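Local coordinates for inactive dihydroorotase-like domain (Chaetomium thermophilum, PDB 5NNL), which is of unknown function but belongs to the dihydroorotase-like family as an inactive member built around a TIM-barrel core, at residues S40-P46 / C72-I78; T31-I35 / G69-D73; L6-I10 / L264-K269; A92-L98 / W122-K126; V175-V181 / I212-I218. All coordinates share one frame. Numbering follows the deposited sequence.

Contact 1. Residues S40-P46 / C72-I78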
# COMPACT_ATOMS: atom_id res chain seq x y z
N SER A 40 11.93 2.03 -2.02
CA SER A 40 12.44 2.33 -3.35
C SER A 40 11.46 1.95 -4.46
O SER A 40 11.76 2.20 -5.64
CB SER A 40 13.77 1.60 -3.58
OG SER A 40 13.61 0.19 -3.51
N MET A 41 10.32 1.37 -4.12
CA MET A 41 9.31 0.98 -5.09
C MET A 41 7.95 1.08 -4.42
O MET A 41 7.74 0.50 -3.35
CB MET A 41 9.54 -0.45 -5.59
CG MET A 41 9.87 -0.56 -7.07
SD MET A 41 8.48 -0.14 -8.15
CE MET A 41 8.40 -1.61 -9.17
N ILE A 42 7.02 1.79 -5.06
CA ILE A 42 5.68 1.97 -4.52
C ILE A 42 4.66 1.78 -5.64
O ILE A 42 4.87 2.23 -6.77
CB ILE A 42 5.50 3.35 -3.85
CG1 ILE A 42 5.67 4.48 -4.87
CG2 ILE A 42 6.49 3.51 -2.71
CD1 ILE A 42 5.32 5.86 -4.33
N ARG A 43 3.56 1.11 -5.31
CA ARG A 43 2.39 1.09 -6.18
C ARG A 43 1.47 2.23 -5.77
O ARG A 43 1.15 2.39 -4.59
CB ARG A 43 1.65 -0.25 -6.08
CG ARG A 43 0.25 -0.21 -6.68
CD ARG A 43 -0.47 -1.54 -6.61
NE ARG A 43 -1.87 -1.38 -6.98
CZ ARG A 43 -2.80 -0.86 -6.19
NH1 ARG A 43 -2.50 -0.47 -4.95
NH2 ARG A 43 -4.05 -0.73 -6.63
N ILE A 44 1.06 3.03 -6.75
CA ILE A 44 0.22 4.19 -6.51
C ILE A 44 -1.23 3.75 -6.49
O ILE A 44 -1.71 3.11 -7.44
CB ILE A 44 0.47 5.27 -7.57
CG1 ILE A 44 1.97 5.57 -7.71
CG2 ILE A 44 -0.30 6.54 -7.23
CD1 ILE A 44 2.63 6.01 -6.42
N MET A 45 -1.94 4.09 -5.42
CA MET A 45 -3.35 3.74 -5.30
C MET A 45 -4.15 4.49 -6.36
O MET A 45 -4.12 5.73 -6.38
CB MET A 45 -3.87 4.07 -3.91
CG MET A 45 -3.15 3.31 -2.79
SD MET A 45 -3.77 3.71 -1.15
CE MET A 45 -5.42 3.02 -1.25
N PRO A 46 -4.87 3.80 -7.25
CA PRO A 46 -5.57 4.52 -8.33
C PRO A 46 -6.68 5.44 -7.84
O PRO A 46 -7.09 6.33 -8.59
CB PRO A 46 -6.13 3.39 -9.21
CG PRO A 46 -6.19 2.19 -8.31
CD PRO A 46 -5.08 2.35 -7.31
N CYS A 72 11.60 7.70 -6.31
CA CYS A 72 11.64 6.25 -6.22
C CYS A 72 10.96 5.72 -7.47
O CYS A 72 10.34 6.47 -8.24
CB CYS A 72 10.96 5.75 -4.94
SG CYS A 72 9.18 6.05 -4.84
N ASP A 73 11.09 4.41 -7.70
CA ASP A 73 10.37 3.78 -8.80
C ASP A 73 8.91 3.54 -8.39
O ASP A 73 8.58 3.48 -7.21
CB ASP A 73 11.03 2.47 -9.21
CG ASP A 73 12.42 2.67 -9.77
OD1 ASP A 73 12.73 3.81 -10.19
OD2 ASP A 73 13.21 1.70 -9.80
N PHE A 74 8.05 3.42 -9.39
CA PHE A 74 6.63 3.31 -9.09
C PHE A 74 5.90 2.62 -10.23
O PHE A 74 6.38 2.55 -11.36
CB PHE A 74 6.00 4.68 -8.81
CG PHE A 74 5.82 5.53 -10.03
CD1 PHE A 74 6.86 6.32 -10.50
CD2 PHE A 74 4.61 5.55 -10.70
CE1 PHE A 74 6.69 7.11 -11.63
CE2 PHE A 74 4.44 6.34 -11.82
CZ PHE A 74 5.48 7.12 -12.28
N ASN A 75 4.73 2.08 -9.89
CA ASN A 75 3.77 1.53 -10.83
C ASN A 75 2.46 2.27 -10.65
O ASN A 75 2.07 2.59 -9.52
CB ASN A 75 3.56 0.03 -10.59
CG ASN A 75 4.16 -0.83 -11.69
OD1 ASN A 75 4.04 -0.53 -12.87
ND2 ASN A 75 4.80 -1.93 -11.29
N LEU A 76 1.78 2.56 -11.75
CA LEU A 76 0.42 3.04 -11.67
C LEU A 76 -0.55 1.86 -11.65
O LEU A 76 -0.17 0.70 -11.86
CB LEU A 76 0.09 3.98 -12.84
CG LEU A 76 0.73 5.37 -12.80
CD1 LEU A 76 0.41 6.14 -14.07
CD2 LEU A 76 0.28 6.15 -11.58
N SER A 77 -1.81 2.16 -11.36
CA SER A 77 -2.86 1.17 -11.34
C SER A 77 -4.13 1.84 -11.83
O SER A 77 -4.16 3.06 -12.02
CB SER A 77 -3.04 0.58 -9.93
OG SER A 77 -3.96 -0.49 -9.91
N ILE A 78 -5.17 1.05 -12.04
CA ILE A 78 -6.42 1.56 -12.61
C ILE A 78 -7.61 0.96 -11.87
O ILE A 78 -7.60 -0.22 -11.51
CB ILE A 78 -6.50 1.28 -14.12
CG1 ILE A 78 -7.75 1.94 -14.70
CG2 ILE A 78 -6.49 -0.23 -14.40
CD1 ILE A 78 -7.57 2.38 -16.15
O HOH W 1 -2.39 4.43 -9.70
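I42, I44 and F74 form the apolar centre. I42 CG1 packs 4.0 Å from F74 CB and 3.8 Å from C72 SG, while I44 CG1 lies 4.0 Å from F74 CD2 and I44 CB 4.1 Å from L76 CD2. Helix 26-37 covers this face through S34 and L27. Between the strands, the backbone pairs in parallel: D73 N gives to S40 O (3.1 Å), I42 N to D73 O (3.1 Å), N75 N to I42 O (3.1 Å) and I44 N to N75 O (3.0 Å). Past the last of these bonds a water bridges I44 O (2.7 Å) and S77 N (2.9 Å). M41, R43, D73 and N75 occupy the other face. There R43 NH2 makes a weak hydrogen bond to S77 OG (3.3 Å), while S97 OG bonds both S77 OG and R43 NE; D73 is held by A334 and Q277, N75 by S337. Strands 39-44 and 73-79, joined through helix 56-64, make a beta-alpha-beta crossover unit of a TIM barrel.

Contact 2. Residues T31-I35 / G69-D73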
# COMPACT_ATOMS: atom_id res chain seq x y z
N THR A 31 6.86 10.32 -3.51
CA THR A 31 8.06 9.55 -3.79
C THR A 31 9.25 10.05 -2.98
O THR A 31 10.16 9.26 -2.68
CB THR A 31 8.39 9.59 -5.29
OG1 THR A 31 8.70 10.93 -5.69
CG2 THR A 31 7.23 9.05 -6.10
N GLN A 32 9.26 11.33 -2.60
CA GLN A 32 10.31 11.85 -1.73
C GLN A 32 10.23 11.21 -0.35
O GLN A 32 11.20 10.64 0.14
CB GLN A 32 10.20 13.37 -1.60
CG GLN A 32 10.41 14.16 -2.87
CD GLN A 32 10.23 15.66 -2.65
OE1 GLN A 32 10.33 16.15 -1.52
NE2 GLN A 32 9.96 16.39 -3.73
N ALA A 33 9.07 11.34 0.29
CA ALA A 33 8.89 10.76 1.62
C ALA A 33 9.03 9.25 1.59
O ALA A 33 9.46 8.65 2.59
CB ALA A 33 7.52 11.16 2.18
N SER A 34 8.69 8.61 0.47
CA SER A 34 8.84 7.16 0.37
C SER A 34 10.31 6.76 0.40
O SER A 34 10.72 5.93 1.22
CB SER A 34 8.17 6.65 -0.91
OG SER A 34 6.76 6.73 -0.81
N ILE A 35 11.14 7.35 -0.47
CA ILE A 35 12.54 6.96 -0.52
C ILE A 35 13.22 7.30 0.80
O ILE A 35 14.08 6.55 1.29
CB ILE A 35 13.26 7.61 -1.72
CG1 ILE A 35 14.60 6.92 -2.00
CG2 ILE A 35 13.48 9.11 -1.51
CD1 ILE A 35 14.47 5.50 -2.51
N GLY A 69 9.74 14.38 -12.57
CA GLY A 69 10.76 13.63 -11.87
C GLY A 69 10.29 13.04 -10.55
O GLY A 69 9.66 13.72 -9.75
N VAL A 70 10.61 11.76 -10.33
CA VAL A 70 10.27 11.08 -9.09
C VAL A 70 11.54 10.56 -8.44
O VAL A 70 12.58 10.40 -9.09
CB VAL A 70 9.27 9.93 -9.31
CG1 VAL A 70 7.88 10.48 -9.54
CG2 VAL A 70 9.70 9.04 -10.46
N TYR A 71 11.45 10.29 -7.14
CA TYR A 71 12.61 9.93 -6.34
C TYR A 71 12.60 8.48 -5.89
O TYR A 71 13.50 8.06 -5.16
CB TYR A 71 12.70 10.86 -5.13
CG TYR A 71 12.95 12.29 -5.55
CD1 TYR A 71 14.23 12.71 -5.89
CD2 TYR A 71 11.91 13.20 -5.63
CE1 TYR A 71 14.47 14.01 -6.29
CE2 TYR A 71 12.14 14.51 -6.03
CZ TYR A 71 13.42 14.91 -6.36
OH TYR A 71 13.67 16.20 -6.76
N CYS A 72 11.60 7.70 -6.31
CA CYS A 72 11.64 6.25 -6.22
C CYS A 72 10.96 5.72 -7.47
O CYS A 72 10.34 6.47 -8.24
CB CYS A 72 10.96 5.75 -4.94
SG CYS A 72 9.18 6.05 -4.84
N ASP A 73 11.09 4.41 -7.70
CA ASP A 73 10.37 3.78 -8.80
C ASP A 73 8.91 3.54 -8.39
O ASP A 73 8.58 3.48 -7.21
CB ASP A 73 11.03 2.47 -9.21
CG ASP A 73 12.42 2.67 -9.77
OD1 ASP A 73 12.73 3.81 -10.19
OD2 ASP A 73 13.21 1.70 -9.80
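T31 carries the one hydrogen bond of this contact, and its rotamer decides how. With chi1 in the p well, OG1 accepts from Y71 N at 3.2 Å with a nearly straight N-H...O angle (167°) and also bonds Q28 O one helical turn earlier, while CG2 meets V70 CG1 at 3.8 Å. C72, likewise p, aims its sulfur at the helix: C72 SG is 3.7 Å from T31 CB and 4.1 Å from S34 CB. S34 itself is m, its OG bonded to V30 O within the helix. I35 adopts t for chi1 and p for chi2, so CG2 lies 4.1 Å from Y71 CB and CD1 4.3 Å from C72 CB; I35 CB also approaches Y71 O to 3.5 Å. Y71, with chi1 m, runs its ring beside the aliphatic part of Q32, whose m,t conformation places CG 3.3 Å from Y71 CD2. F326 meets the tyrosine ring edge-to-face, and Q32 and I35 touch F326 as well. The loop 69-73 leads from helix 56-64 into strand 73-79, whereas T31-I35 belongs to helix 26-37, leading into the adjacent strand 39-44. Packing of a barrel helix against an alpha-beta loop, at the N-terminal ends of the parallel strands, is an arrangement of the TIM-barrel fold.

Contact 3. Residues L6-I10 / L264-K269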
# COMPACT_ATOMS: atom_id res chain seq x y z
N LEU A 6 18.85 -3.97 4.80
CA LEU A 6 17.70 -4.46 4.06
C LEU A 6 17.77 -4.00 2.61
O LEU A 6 18.38 -2.96 2.32
CB LEU A 6 16.38 -3.97 4.68
CG LEU A 6 16.05 -4.48 6.07
CD1 LEU A 6 14.78 -3.83 6.60
CD2 LEU A 6 15.89 -5.99 6.06
N PRO A 7 17.18 -4.74 1.69
CA PRO A 7 17.01 -4.21 0.33
C PRO A 7 15.98 -3.10 0.32
O PRO A 7 15.26 -2.87 1.30
CB PRO A 7 16.53 -5.43 -0.46
CG PRO A 7 15.81 -6.26 0.54
CD PRO A 7 16.51 -6.04 1.86
N GLY A 8 15.93 -2.38 -0.80
CA GLY A 8 14.90 -1.38 -0.98
C GLY A 8 13.53 -1.97 -0.73
O GLY A 8 13.24 -3.07 -1.20
N LEU A 9 12.69 -1.27 0.02
CA LEU A 9 11.41 -1.81 0.44
C LEU A 9 10.30 -1.38 -0.51
O LEU A 9 10.47 -0.49 -1.35
CB LEU A 9 11.08 -1.39 1.88
CG LEU A 9 12.08 -1.88 2.94
CD1 LEU A 9 11.69 -1.34 4.32
CD2 LEU A 9 12.17 -3.41 2.97
N ILE A 10 9.15 -2.02 -0.36
CA ILE A 10 8.05 -1.91 -1.31
C ILE A 10 6.77 -1.60 -0.54
O ILE A 10 6.42 -2.31 0.40
CB ILE A 10 7.88 -3.20 -2.14
CG1 ILE A 10 9.17 -3.47 -2.93
CG2 ILE A 10 6.68 -3.09 -3.08
CD1 ILE A 10 9.17 -4.78 -3.70
N LEU A 264 7.45 -6.50 3.44
CA LEU A 264 7.71 -5.23 2.78
C LEU A 264 8.67 -5.35 1.61
O LEU A 264 9.11 -4.33 1.07
CB LEU A 264 8.25 -4.21 3.80
CG LEU A 264 7.22 -3.67 4.80
CD1 LEU A 264 7.88 -2.74 5.81
CD2 LEU A 264 6.08 -2.94 4.08
N HIS A 265 8.98 -6.57 1.18
CA HIS A 265 9.83 -6.76 0.01
C HIS A 265 9.54 -8.07 -0.71
O HIS A 265 8.94 -8.07 -1.79
CB HIS A 265 11.31 -6.70 0.39
CG HIS A 265 12.23 -6.83 -0.79
ND1 HIS A 265 12.61 -5.75 -1.55
CD2 HIS A 265 12.81 -7.91 -1.35
CE1 HIS A 265 13.40 -6.16 -2.53
NE2 HIS A 265 13.54 -7.47 -2.43
N ASP A 266 9.95 -9.20 -0.13
CA ASP A 266 9.87 -10.49 -0.82
C ASP A 266 8.46 -10.79 -1.32
O ASP A 266 8.25 -11.03 -2.51
CB ASP A 266 10.35 -11.61 0.10
CG ASP A 266 11.80 -11.44 0.51
OD1 ASP A 266 12.08 -10.62 1.40
OD2 ASP A 266 12.65 -12.14 -0.07
N ASN A 267 7.49 -10.78 -0.41
CA ASN A 267 6.13 -11.16 -0.82
C ASN A 267 5.50 -10.13 -1.74
O ASN A 267 4.94 -10.53 -2.78
CB ASN A 267 5.28 -11.42 0.42
CG ASN A 267 5.78 -12.59 1.21
OD1 ASN A 267 6.56 -13.40 0.71
ND2 ASN A 267 5.35 -12.69 2.46
N PRO A 268 5.52 -8.83 -1.45
CA PRO A 268 4.94 -7.87 -2.41
C PRO A 268 5.60 -7.93 -3.78
O PRO A 268 4.94 -7.66 -4.79
CB PRO A 268 5.16 -6.51 -1.74
CG PRO A 268 6.15 -6.74 -0.64
CD PRO A 268 6.00 -8.16 -0.23
N LYS A 269 6.87 -8.30 -3.83
CA LYS A 269 7.58 -8.36 -5.10
C LYS A 269 7.05 -9.50 -5.97
O LYS A 269 6.89 -9.33 -7.19
CB LYS A 269 9.07 -8.52 -4.82
CG LYS A 269 9.97 -8.51 -6.03
CD LYS A 269 11.42 -8.59 -5.56
CE LYS A 269 12.40 -8.78 -6.69
NZ LYS A 269 13.79 -8.81 -6.15
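Two hydrogen bonds tie the first strand to helix 257-271, and each settles a carbonyl. L264 O accepts a hydrogen bond from I10 N at 2.7 Å; the helix cannot supply its usual i+4 donor, because that residue is P268, whose nitrogen carries no hydrogen and where the helix kinks. G8 O accepts from H265 ND1 at 2.8 Å, near the plane of the imidazole. H265 O receives K269 N (2.9 Å), so regular helical bonding resumes past the wider turn at 264-266. The polar ends of the remaining helix residues find partners nearby: K269 NZ forms a salt bridge with D276, D266 OD1 one with K261, and N267 ND2 binds D214 O. Apolar contacts fill in around them. P7 CG sits over the H265 ring, 3.7 Å from its centroid, as a CH-pi contact; I10 CG2 meets P268 CB at 4.0 Å, I10 CD1 reaches K269 CB at 3.9 Å, and L9 CD2 lies 4.1 Å from L264 CB. Strand 3-11 is thereby fastened to helix 257-271, with L243 of helix 242-251 touching both L9 and L264, strand 39-44 alongside at Y39 and M41, and strand 281-291 on the other side, where L6 pairs with V282.

Contact 4. Residues A92-L98 / W122-K126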
# COMPACT_ATOMS: atom_id res chain seq x y z
N ALA A 92 -3.77 -2.05 -20.32
CA ALA A 92 -3.21 -2.83 -19.23
C ALA A 92 -1.69 -2.77 -19.19
O ALA A 92 -1.09 -2.84 -18.11
CB ALA A 92 -3.67 -4.28 -19.35
N GLY A 93 -1.05 -2.64 -20.36
CA GLY A 93 0.40 -2.63 -20.41
C GLY A 93 1.04 -1.40 -19.78
O GLY A 93 2.24 -1.42 -19.51
N GLU A 94 0.26 -0.35 -19.56
CA GLU A 94 0.77 0.87 -18.95
C GLU A 94 0.62 0.91 -17.43
O GLU A 94 1.22 1.77 -16.78
CB GLU A 94 0.07 2.09 -19.56
CG GLU A 94 0.24 2.19 -21.07
CD GLU A 94 -0.52 3.36 -21.67
OE1 GLU A 94 -0.38 4.50 -21.17
OE2 GLU A 94 -1.27 3.15 -22.66
N VAL A 95 -0.16 -0.00 -16.85
CA VAL A 95 -0.33 -0.09 -15.40
C VAL A 95 0.15 -1.46 -14.94
O VAL A 95 0.39 -2.36 -15.74
CB VAL A 95 -1.78 0.17 -14.96
CG1 VAL A 95 -2.17 1.62 -15.24
CG2 VAL A 95 -2.74 -0.79 -15.66
N GLY A 96 0.28 -1.61 -13.62
CA GLY A 96 0.80 -2.83 -13.06
C GLY A 96 -0.23 -3.67 -12.33
O GLY A 96 0.09 -4.75 -11.83
N SER A 97 -1.48 -3.19 -12.27
CA SER A 97 -2.49 -3.89 -11.49
C SER A 97 -3.86 -3.28 -11.75
O SER A 97 -3.98 -2.11 -12.13
CB SER A 97 -2.19 -3.83 -10.00
OG SER A 97 -2.34 -2.50 -9.53
N LEU A 98 -4.90 -4.08 -11.50
CA LEU A 98 -6.28 -3.63 -11.56
C LEU A 98 -6.87 -3.60 -10.15
O LEU A 98 -6.82 -4.61 -9.44
CB LEU A 98 -7.12 -4.54 -12.45
CG LEU A 98 -8.63 -4.30 -12.43
CD1 LEU A 98 -8.95 -2.89 -12.90
CD2 LEU A 98 -9.36 -5.33 -13.29
N TRP A 122 -9.44 -8.70 -18.37
CA TRP A 122 -8.14 -8.34 -17.81
C TRP A 122 -7.16 -9.50 -17.95
O TRP A 122 -7.55 -10.66 -17.75
CB TRP A 122 -8.29 -7.95 -16.34
CG TRP A 122 -7.04 -7.45 -15.68
CD1 TRP A 122 -6.22 -8.16 -14.85
CD2 TRP A 122 -6.48 -6.13 -15.77
NE1 TRP A 122 -5.18 -7.37 -14.42
CE2 TRP A 122 -5.32 -6.12 -14.97
CE3 TRP A 122 -6.86 -4.97 -16.44
CZ2 TRP A 122 -4.52 -4.98 -14.84
CZ3 TRP A 122 -6.06 -3.84 -16.30
CH2 TRP A 122 -4.91 -3.85 -15.51
N PRO A 123 -5.89 -9.25 -18.29
CA PRO A 123 -4.95 -10.36 -18.47
C PRO A 123 -4.84 -11.23 -17.22
O PRO A 123 -4.79 -10.73 -16.09
CB PRO A 123 -3.62 -9.66 -18.78
CG PRO A 123 -4.02 -8.35 -19.36
CD PRO A 123 -5.29 -7.95 -18.65
N LYS A 124 -4.79 -12.55 -17.44
CA LYS A 124 -4.84 -13.49 -16.33
C LYS A 124 -3.60 -13.42 -15.45
O LYS A 124 -3.67 -13.72 -14.25
CB LYS A 124 -5.02 -14.92 -16.86
CG LYS A 124 -4.98 -15.99 -15.77
CD LYS A 124 -5.61 -17.30 -16.24
CE LYS A 124 -4.59 -18.42 -16.40
NZ LYS A 124 -4.41 -19.20 -15.14
N HIS A 125 -2.45 -13.03 -16.02
CA HIS A 125 -1.20 -12.97 -15.27
C HIS A 125 -0.85 -11.55 -14.83
O HIS A 125 0.28 -11.31 -14.41
CB HIS A 125 -0.07 -13.56 -16.11
CG HIS A 125 -0.10 -15.05 -16.21
ND1 HIS A 125 -0.76 -15.84 -15.28
CD2 HIS A 125 0.42 -15.90 -17.12
CE1 HIS A 125 -0.62 -17.11 -15.61
NE2 HIS A 125 0.09 -17.18 -16.73
N LYS A 126 -1.79 -10.62 -14.91
CA LYS A 126 -1.60 -9.27 -14.39
C LYS A 126 -2.36 -9.12 -13.08
O LYS A 126 -3.55 -9.45 -13.02
CB LYS A 126 -2.07 -8.23 -15.40
CG LYS A 126 -1.39 -6.87 -15.28
CD LYS A 126 -1.22 -6.19 -16.64
CE LYS A 126 0.22 -5.76 -16.89
NZ LYS A 126 0.60 -4.55 -16.11
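W122 lays its indole between L98 and A92: L98 CB sits over one face, 3.5 Å from the centroid of the six-membered ring, and A92 CB over the opposite face at 4.3 Å, both as CH-pi contacts. The two segments are loops leading into strands 98-100 and 128-130, adjacent parallel strands of the TIM barrel, and W122 is the first residue to leave helical geometry after helix 111-121. At the ring edge V95 CG2 comes within 3.8 Å of W122 CH2, and the backbone of S97 passes close by, its C atom 3.6 Å from W122 CZ2. I78 of strand 73-79 lines the same pocket, touching V95, L98 and W122. P123 to K126 form a type I beta turn, closed by K126 N to P123 O (3.2 Å), which brings the lysine back toward the 92-94 3-10 segment. Its aliphatic part packs on A92, with K126 CD 4.1 Å from A92 CB, and NZ is modelled 3.1 Å from A92 O as a hydrogen bond; its place is less sure because it crowds a neighbouring atom. A92 O also accepts V95 N at 3.2 Å. The indole nitrogen turns to its own segment: W122 NE1 donates to K126 O at 3.0 Å, and that same carbonyl oxygen is also bound by R149 NH2.

Contact 5. Residues V175-V181 / I212-I218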
# COMPACT_ATOMS: atom_id res chain seq x y z
N VAL A 175 -5.18 -16.75 -3.27
CA VAL A 175 -5.47 -15.47 -2.64
C VAL A 175 -4.30 -15.06 -1.76
O VAL A 175 -3.70 -15.89 -1.07
CB VAL A 175 -6.79 -15.52 -1.83
CG1 VAL A 175 -6.75 -16.61 -0.80
CG2 VAL A 175 -7.07 -14.17 -1.18
N THR A 176 -3.98 -13.77 -1.79
CA THR A 176 -3.05 -13.15 -0.86
C THR A 176 -3.71 -11.90 -0.30
O THR A 176 -4.76 -11.46 -0.79
CB THR A 176 -1.71 -12.79 -1.54
OG1 THR A 176 -1.93 -11.82 -2.56
CG2 THR A 176 -1.07 -14.03 -2.14
N CYS A 177 -3.12 -11.33 0.75
CA CYS A 177 -3.74 -10.16 1.37
C CYS A 177 -2.70 -9.32 2.07
O CYS A 177 -1.58 -9.76 2.36
CB CYS A 177 -4.83 -10.56 2.37
SG CYS A 177 -4.20 -11.46 3.81
N ASP A 178 -3.09 -8.08 2.37
CA ASP A 178 -2.28 -7.19 3.19
C ASP A 178 -3.15 -6.53 4.25
O ASP A 178 -4.38 -6.54 4.17
CB ASP A 178 -1.57 -6.10 2.36
CG ASP A 178 -2.53 -5.08 1.77
OD1 ASP A 178 -2.81 -5.15 0.56
OD2 ASP A 178 -3.00 -4.20 2.52
N VAL A 179 -2.49 -5.98 5.26
CA VAL A 179 -3.11 -5.09 6.22
C VAL A 179 -2.30 -3.80 6.23
O VAL A 179 -1.08 -3.81 6.02
CB VAL A 179 -3.19 -5.69 7.65
CG1 VAL A 179 -3.79 -7.07 7.62
CG2 VAL A 179 -1.82 -5.72 8.30
N CYS A 180 -2.99 -2.69 6.45
CA CYS A 180 -2.31 -1.43 6.67
C CYS A 180 -1.62 -1.45 8.02
O CYS A 180 -2.18 -1.94 9.01
CB CYS A 180 -3.29 -0.26 6.59
SG CYS A 180 -4.29 -0.23 5.10
N VAL A 181 -0.41 -0.89 8.08
CA VAL A 181 0.38 -0.96 9.31
C VAL A 181 -0.37 -0.33 10.48
O VAL A 181 -0.36 -0.86 11.59
CB VAL A 181 1.75 -0.30 9.09
CG1 VAL A 181 2.52 -0.17 10.42
CG2 VAL A 181 2.57 -1.09 8.08
N ILE A 212 -0.97 -15.69 7.79
CA ILE A 212 -1.91 -15.55 6.69
C ILE A 212 -1.71 -14.23 5.95
O ILE A 212 -2.03 -14.13 4.77
CB ILE A 212 -3.35 -15.67 7.22
CG1 ILE A 212 -3.55 -17.02 7.92
CG2 ILE A 212 -4.38 -15.45 6.11
CD1 ILE A 212 -3.07 -18.23 7.15
N ILE A 213 -1.20 -13.21 6.64
CA ILE A 213 -1.01 -11.90 6.03
C ILE A 213 0.30 -11.93 5.25
O ILE A 213 1.37 -12.15 5.82
CB ILE A 213 -1.01 -10.80 7.10
CG1 ILE A 213 -2.28 -10.91 7.95
CG2 ILE A 213 -0.93 -9.43 6.44
CD1 ILE A 213 -2.29 -10.01 9.17
N ASP A 214 0.21 -11.73 3.94
CA ASP A 214 1.37 -11.82 3.06
C ASP A 214 2.15 -10.51 2.98
O ASP A 214 3.38 -10.55 2.81
CB ASP A 214 0.93 -12.24 1.66
CG ASP A 214 0.18 -13.56 1.66
OD1 ASP A 214 0.82 -14.61 1.87
OD2 ASP A 214 -1.06 -13.54 1.47
N VAL A 215 1.48 -9.37 3.13
CA VAL A 215 2.07 -8.07 2.83
C VAL A 215 1.61 -7.04 3.85
O VAL A 215 0.47 -7.07 4.33
CB VAL A 215 1.68 -7.61 1.40
CG1 VAL A 215 2.20 -6.19 1.12
CG2 VAL A 215 2.20 -8.58 0.37
N PHE A 216 2.51 -6.11 4.18
CA PHE A 216 2.16 -4.89 4.87
C PHE A 216 2.10 -3.75 3.86
O PHE A 216 2.95 -3.65 2.98
CB PHE A 216 3.17 -4.53 5.96
CG PHE A 216 3.09 -5.39 7.19
CD1 PHE A 216 1.87 -5.77 7.73
CD2 PHE A 216 4.25 -5.81 7.83
CE1 PHE A 216 1.81 -6.55 8.86
CE2 PHE A 216 4.19 -6.58 8.97
CZ PHE A 216 2.98 -6.96 9.48
N SER A 217 1.09 -2.90 3.99
CA SER A 217 0.99 -1.70 3.18
C SER A 217 0.81 -0.50 4.09
O SER A 217 0.51 -0.63 5.28
CB SER A 217 -0.18 -1.77 2.18
OG SER A 217 -1.43 -1.71 2.86
N ILE A 218 1.04 0.68 3.53
CA ILE A 218 0.70 1.92 4.23
C ILE A 218 -0.76 2.28 4.00
O ILE A 218 -1.52 2.48 4.96
CB ILE A 218 1.65 3.04 3.78
CG1 ILE A 218 3.09 2.62 4.12
CG2 ILE A 218 1.26 4.37 4.42
CD1 ILE A 218 4.10 3.72 4.02
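I212 opens the approach, its O 3.6 Å from C177 SG. I213 follows with an apolar touch, CD1 lying 3.6 Å from V179 CG1. D214 grips the strand twice: its N gives to C177 O (3.1 Å) and its OD2 accepts C177 N (3.1 Å), while K169 forms a salt bridge to the same OD2. At V215 parallel pairing begins, weakly through V215 N to C177 O (3.2 Å), then through V179 N to V215 O (3.3 Å). Strands 175-180 and 215-217 are thus neighbours in the TIM barrel, the latter the last of its eight parallel strands. F216 faces the V179 side, where its CD1 meets V179 CG2 at 3.7 Å with the ring edge and its CB lies 4.1 Å from V181 CG2. S217 turns to the other side: OG donates to D178 OD2 (3.0 Å), an aspartate whose OD1 binds H152. S217 N gives to V179 O (3.1 Å) and S217 O accepts V181 N (3.0 Å). I218 O ends 3.6 Å from C180 CB.

Overall arrangement
Contacts 1 and 2 share C72 and D73, and their centres lie 10 Å apart: helix 26-37 packs on I42, with S34 OG 3.7 Å from I42 CG2. Contact 4 sits farther along the barrel from contact 1, 13 Å between centres, joined by S77 OG to S97 OG (2.6 Å) and R43 NE to S97 OG (2.8 Å). Contact 3 spans most of the chain and encloses the other four in sequence; it meets contact 1 where G8 CA approaches S40 OG (3.2 Å), and contact 5 through N267 ND2 to D214 O (2.9 Å). Contacts 1 and 5, centres 16 Å apart, do not touch, though both lie in the barrel sheet. Contacts 2 and 4 are farthest apart, about 23 Å between centres.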